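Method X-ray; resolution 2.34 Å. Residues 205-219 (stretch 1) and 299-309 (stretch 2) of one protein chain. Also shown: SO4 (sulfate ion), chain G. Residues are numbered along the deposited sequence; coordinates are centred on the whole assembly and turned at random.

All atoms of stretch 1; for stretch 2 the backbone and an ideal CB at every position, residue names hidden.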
# COMPACT_ATOMS: atom_id res chain seq x y z
N ARG A 205 14.37 -12.18 -7.46
CA ARG A 205 12.92 -12.18 -7.40
C ARG A 205 12.45 -10.86 -6.81
O ARG A 205 13.12 -10.28 -5.96
CB ARG A 205 12.41 -13.34 -6.54
CG ARG A 205 12.76 -14.72 -7.08
CD ARG A 205 11.83 -15.77 -6.50
NE ARG A 205 10.46 -15.59 -6.96
CZ ARG A 205 9.96 -16.13 -8.07
NH1 ARG A 205 10.71 -16.89 -8.85
NH2 ARG A 205 8.70 -15.90 -8.41
N ASN A 206 11.30 -10.39 -7.27
CA ASN A 206 10.70 -9.17 -6.76
C ASN A 206 9.54 -9.56 -5.83
O ASN A 206 8.66 -10.32 -6.23
CB ASN A 206 10.24 -8.29 -7.93
CG ASN A 206 9.50 -7.03 -7.49
OD1 ASN A 206 8.49 -7.10 -6.78
ND2 ASN A 206 10.00 -5.88 -7.92
N PRO A 207 9.55 -9.08 -4.58
CA PRO A 207 8.52 -9.50 -3.62
C PRO A 207 7.14 -8.92 -3.91
O PRO A 207 6.14 -9.57 -3.58
CB PRO A 207 9.06 -8.98 -2.28
CG PRO A 207 9.86 -7.79 -2.64
CD PRO A 207 10.50 -8.12 -3.97
N CYS A 208 7.07 -7.72 -4.50
CA CYS A 208 5.77 -7.14 -4.88
C CYS A 208 5.02 -8.06 -5.82
O CYS A 208 3.86 -8.40 -5.58
CB CYS A 208 5.95 -5.80 -5.58
SG CYS A 208 7.04 -4.66 -4.75
N ILE A 209 5.67 -8.45 -6.91
CA ILE A 209 5.03 -9.27 -7.92
C ILE A 209 4.68 -10.64 -7.34
O ILE A 209 3.59 -11.16 -7.59
CB ILE A 209 5.91 -9.42 -9.20
CG1 ILE A 209 5.20 -10.24 -10.28
CG2 ILE A 209 7.24 -10.05 -8.89
CD1 ILE A 209 3.97 -9.57 -10.82
N ASP A 210 5.59 -11.22 -6.56
CA ASP A 210 5.37 -12.53 -5.98
C ASP A 210 4.15 -12.51 -5.07
O ASP A 210 3.29 -13.39 -5.17
CB ASP A 210 6.59 -13.02 -5.20
CG ASP A 210 7.72 -13.48 -6.11
OD1 ASP A 210 7.51 -13.56 -7.34
OD2 ASP A 210 8.82 -13.77 -5.59
N LEU A 211 4.06 -11.51 -4.21
CA LEU A 211 2.94 -11.40 -3.29
C LEU A 211 1.64 -11.08 -4.04
O LEU A 211 0.58 -11.61 -3.71
CB LEU A 211 3.21 -10.35 -2.22
CG LEU A 211 2.19 -10.29 -1.07
CD1 LEU A 211 2.03 -11.65 -0.39
CD2 LEU A 211 2.60 -9.23 -0.06
N ALA A 212 1.73 -10.21 -5.05
CA ALA A 212 0.58 -9.91 -5.89
C ALA A 212 0.06 -11.18 -6.53
O ALA A 212 -1.15 -11.39 -6.65
CB ALA A 212 0.94 -8.89 -6.97
N LYS A 213 0.97 -12.05 -6.95
CA LYS A 213 0.59 -13.31 -7.57
C LYS A 213 -0.08 -14.22 -6.55
O LYS A 213 -1.05 -14.89 -6.88
CB LYS A 213 1.81 -13.99 -8.20
CG LYS A 213 1.95 -13.70 -9.69
CD LYS A 213 3.36 -13.95 -10.19
CE LYS A 213 3.52 -13.51 -11.64
NZ LYS A 213 2.57 -14.21 -12.56
N ILE A 214 0.44 -14.23 -5.33
CA ILE A 214 -0.11 -15.06 -4.26
C ILE A 214 -1.56 -14.70 -3.97
O ILE A 214 -2.44 -15.56 -4.00
CB ILE A 214 0.72 -14.91 -2.96
CG1 ILE A 214 2.09 -15.58 -3.11
CG2 ILE A 214 -0.03 -15.49 -1.75
CD1 ILE A 214 2.05 -17.10 -3.22
N ILE A 215 -1.82 -13.42 -3.68
CA ILE A 215 -3.17 -13.00 -3.34
C ILE A 215 -4.12 -13.17 -4.52
O ILE A 215 -5.33 -13.33 -4.34
CB ILE A 215 -3.22 -11.55 -2.80
CG1 ILE A 215 -2.67 -10.57 -3.83
CG2 ILE A 215 -2.45 -11.45 -1.49
CD1 ILE A 215 -2.76 -9.12 -3.41
N SER A 216 -3.57 -13.16 -5.74
CA SER A 216 -4.38 -13.39 -6.93
C SER A 216 -4.94 -14.81 -6.99
O SER A 216 -5.98 -15.04 -7.61
CB SER A 216 -3.58 -13.10 -8.20
OG SER A 216 -3.32 -11.71 -8.32
N THR A 217 -4.27 -15.75 -6.34
CA THR A 217 -4.71 -17.15 -6.37
C THR A 217 -5.86 -17.40 -5.40
O THR A 217 -6.54 -18.42 -5.49
CB THR A 217 -3.56 -18.13 -6.01
OG1 THR A 217 -3.13 -17.90 -4.66
CG2 THR A 217 -2.37 -17.96 -6.96
N LEU A 218 -6.06 -16.47 -4.47
CA LEU A 218 -7.05 -16.64 -3.41
C LEU A 218 -8.50 -16.57 -3.92
O LEU A 218 -9.37 -17.26 -3.39
CB LEU A 218 -6.83 -15.60 -2.31
CG LEU A 218 -5.50 -15.70 -1.56
CD1 LEU A 218 -5.34 -14.54 -0.60
CD2 LEU A 218 -5.39 -17.03 -0.81
N VAL A 219 -8.75 -15.75 -4.93
CA VAL A 219 -10.10 -15.52 -5.43
C VAL A 219 -10.13 -15.48 -6.96
O VAL A 219 -9.12 -15.18 -7.59
CB VAL A 219 -10.66 -14.19 -4.91
CG1 VAL A 219 -10.76 -14.20 -3.39
CG2 VAL A 219 -9.79 -13.02 -5.38
N UNK A 299 13.44 0.92 -8.09
CA UNK A 299 14.05 -0.06 -7.19
C UNK A 299 13.39 -1.43 -7.28
O UNK A 299 12.26 -1.56 -7.73
CB UNK A 299 13.98 0.44 -5.75
N UNK A 300 14.12 -2.45 -6.85
CA UNK A 300 13.50 -3.72 -6.47
C UNK A 300 13.33 -3.68 -4.95
O UNK A 300 14.32 -3.69 -4.23
CB UNK A 300 14.34 -4.92 -6.92
N UNK A 301 12.08 -3.61 -4.47
CA UNK A 301 11.94 -3.57 -3.01
C UNK A 301 12.30 -4.92 -2.40
O UNK A 301 12.22 -5.93 -3.10
CB UNK A 301 10.51 -3.18 -2.62
N UNK A 302 12.71 -4.94 -1.14
CA UNK A 302 13.11 -6.19 -0.50
C UNK A 302 11.96 -6.76 0.33
O UNK A 302 11.99 -7.93 0.72
CB UNK A 302 14.34 -5.97 0.38
N UNK A 303 10.94 -5.94 0.57
CA UNK A 303 9.85 -6.31 1.45
C UNK A 303 8.49 -5.97 0.84
O UNK A 303 8.33 -4.95 0.18
CB UNK A 303 10.01 -5.61 2.80
N UNK A 304 7.52 -6.86 1.06
CA UNK A 304 6.14 -6.63 0.65
C UNK A 304 5.21 -7.29 1.66
O UNK A 304 5.48 -8.41 2.10
CB UNK A 304 5.89 -7.17 -0.76
N UNK A 305 4.14 -6.61 2.03
CA UNK A 305 3.14 -7.22 2.90
C UNK A 305 1.71 -6.86 2.51
O UNK A 305 1.46 -5.82 1.89
CB UNK A 305 3.39 -6.80 4.35
N UNK A 306 0.79 -7.74 2.87
CA UNK A 306 -0.63 -7.56 2.59
C UNK A 306 -1.44 -7.97 3.82
O UNK A 306 -1.02 -8.82 4.59
CB UNK A 306 -1.05 -8.37 1.36
N UNK A 307 -2.61 -7.34 3.98
CA UNK A 307 -3.51 -7.65 5.07
C UNK A 307 -4.86 -8.11 4.53
O UNK A 307 -5.48 -7.43 3.71
CB UNK A 307 -3.68 -6.44 5.98
N UNK A 308 -5.30 -9.27 5.00
CA UNK A 308 -6.54 -9.89 4.54
C UNK A 308 -7.50 -10.08 5.69
O UNK A 308 -7.09 -10.42 6.81
CB UNK A 308 -6.26 -11.23 3.86
N UNK A 309 -8.78 -9.85 5.43
CA UNK A 309 -9.83 -10.22 6.37
C UNK A 309 -10.81 -11.15 5.66
O UNK A 309 -11.22 -10.89 4.53
CB UNK A 309 -10.54 -8.98 6.92
S SO4 G . 2.93 -17.83 -13.83
O1 SO4 G . 3.29 -16.98 -12.70
O2 SO4 G . 1.89 -18.77 -13.41
O3 SO4 G . 2.41 -17.01 -14.93
O4 SO4 G . 4.10 -18.57 -14.29

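Stretch 2 runs alongside helix 207-218, the axes of strand 303-309 and the helix approaching to 7.6 Å at 24°, with no hydrogen bond between the stretches; the contact is made by packing, in part of stretch 1 side chains against the stretch 2 backbone.

At position 299 the ideal CB has nothing of stretch 1 within 5.5 Å, so many residues would be tolerated; it is I299. Position 300 points sideways, its ideal CB 4.6 Å from N206 ND2. A medium-sized side chain, branched aliphatic or polar, would suit. The residue is V300, whose CG1 lies 3.9 Å from N206 ND2 and 4.1 Å from R205 O, close to the start of the helix.

Position 301 has phi -70° and psi 156°, values open to proline but also to many others. Its ideal CB is 4.3 Å from C208 SG and 4.7 Å from P207 CG, an apolar setting that favours a compact side chain. P301 fills it: its CG packs 3.5 Å from C208 SG, while its backbone O lies 2.9 Å from P207 CD.

Positions 302 and 303 both direct CA-to-CB away from the helix, leaving stretch 1 little say, and large or polar side chains are possible. They are H302 and R303; P207 CG still reaches their backbone, 3.8 Å from H302 C and 3.9 Å from R303 N.

Position 304 leaves little room. The ideal CB points toward the helix and already lies 3.7 Å from P207 O, 3.9 Å from L211 CD2 and 4.0 Å from C208 N, so a small residue, alanine or glycine, is indicated. A304 is found, its CB 3.9 Å from P207 CB and in apolar contact with L211.

Position 305 points away, and either a polar or an aromatic side chain could follow; F305 occupies it, contributing to the contact through its backbone C, 3.6 Å from L211 CD2.

The alternation brings position 306 back toward the helix, its ideal CB 4.0 Å from L211 CD2 and 4.4 Å from I215 CG2. A small apolar residue fits well, and A306 meets both side chains with its methyl group.

Position 307 is out of reach and unconstrained by stretch 1; it is K307. Position 308 points toward the helix, but its ideal CB has nothing of stretch 1 within 5.5 Å, leaving space for a longer aliphatic chain such as leucine, isoleucine or methionine. L308 bridges the gap, CD1 lying 3.7 Å from L218 CD1 and CD2 4.4 Å from I215 CG2. Position 309, again out of reach, is D309.

Stretch 2 299-309: IVPHRAFAKLD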
# COMPACT_ATOMS: atom_id res chain seq x y z
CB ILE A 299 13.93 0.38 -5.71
CG1 ILE A 299 12.49 0.77 -5.38
CG2 ILE A 299 14.86 1.54 -5.42
CD1 ILE A 299 12.16 0.72 -3.90
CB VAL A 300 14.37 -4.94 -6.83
CG1 VAL A 300 13.62 -6.23 -6.51
CG2 VAL A 300 14.78 -4.90 -8.28
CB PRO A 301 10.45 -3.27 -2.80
CG PRO A 301 9.95 -2.80 -4.14
CD PRO A 301 10.76 -3.56 -5.13
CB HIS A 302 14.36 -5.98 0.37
CG HIS A 302 14.13 -5.16 1.59
ND1 HIS A 302 13.71 -5.70 2.79
CD2 HIS A 302 14.27 -3.83 1.81
CE1 HIS A 302 13.60 -4.74 3.69
NE2 HIS A 302 13.93 -3.59 3.12
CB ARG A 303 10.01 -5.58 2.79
CG ARG A 303 9.23 -6.16 3.94
CD ARG A 303 9.66 -5.51 5.25
NE ARG A 303 8.77 -5.85 6.36
CZ ARG A 303 8.94 -6.87 7.20
NH1 ARG A 303 9.98 -7.69 7.08
NH2 ARG A 303 8.06 -7.07 8.17
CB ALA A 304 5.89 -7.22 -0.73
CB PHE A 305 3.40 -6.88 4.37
CG PHE A 305 3.34 -5.42 4.68
CD1 PHE A 305 4.46 -4.61 4.51
CD2 PHE A 305 2.18 -4.84 5.17
CE1 PHE A 305 4.41 -3.26 4.80
CE2 PHE A 305 2.12 -3.49 5.46
CZ PHE A 305 3.24 -2.70 5.28
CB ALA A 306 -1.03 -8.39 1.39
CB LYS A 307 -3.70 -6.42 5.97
CG LYS A 307 -2.50 -6.11 6.84
CD LYS A 307 -2.74 -4.88 7.70
CE LYS A 307 -1.45 -4.41 8.36
NZ LYS A 307 -1.52 -4.45 9.85
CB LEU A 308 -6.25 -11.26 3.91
CG LEU A 308 -5.14 -11.33 2.87
CD1 LEU A 308 -4.80 -12.79 2.58
CD2 LEU A 308 -5.54 -10.61 1.60
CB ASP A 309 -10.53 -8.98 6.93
CG ASP A 309 -11.45 -8.31 5.92
OD1 ASP A 309 -10.94 -7.67 4.99
OD2 ASP A 309 -12.68 -8.42 6.08
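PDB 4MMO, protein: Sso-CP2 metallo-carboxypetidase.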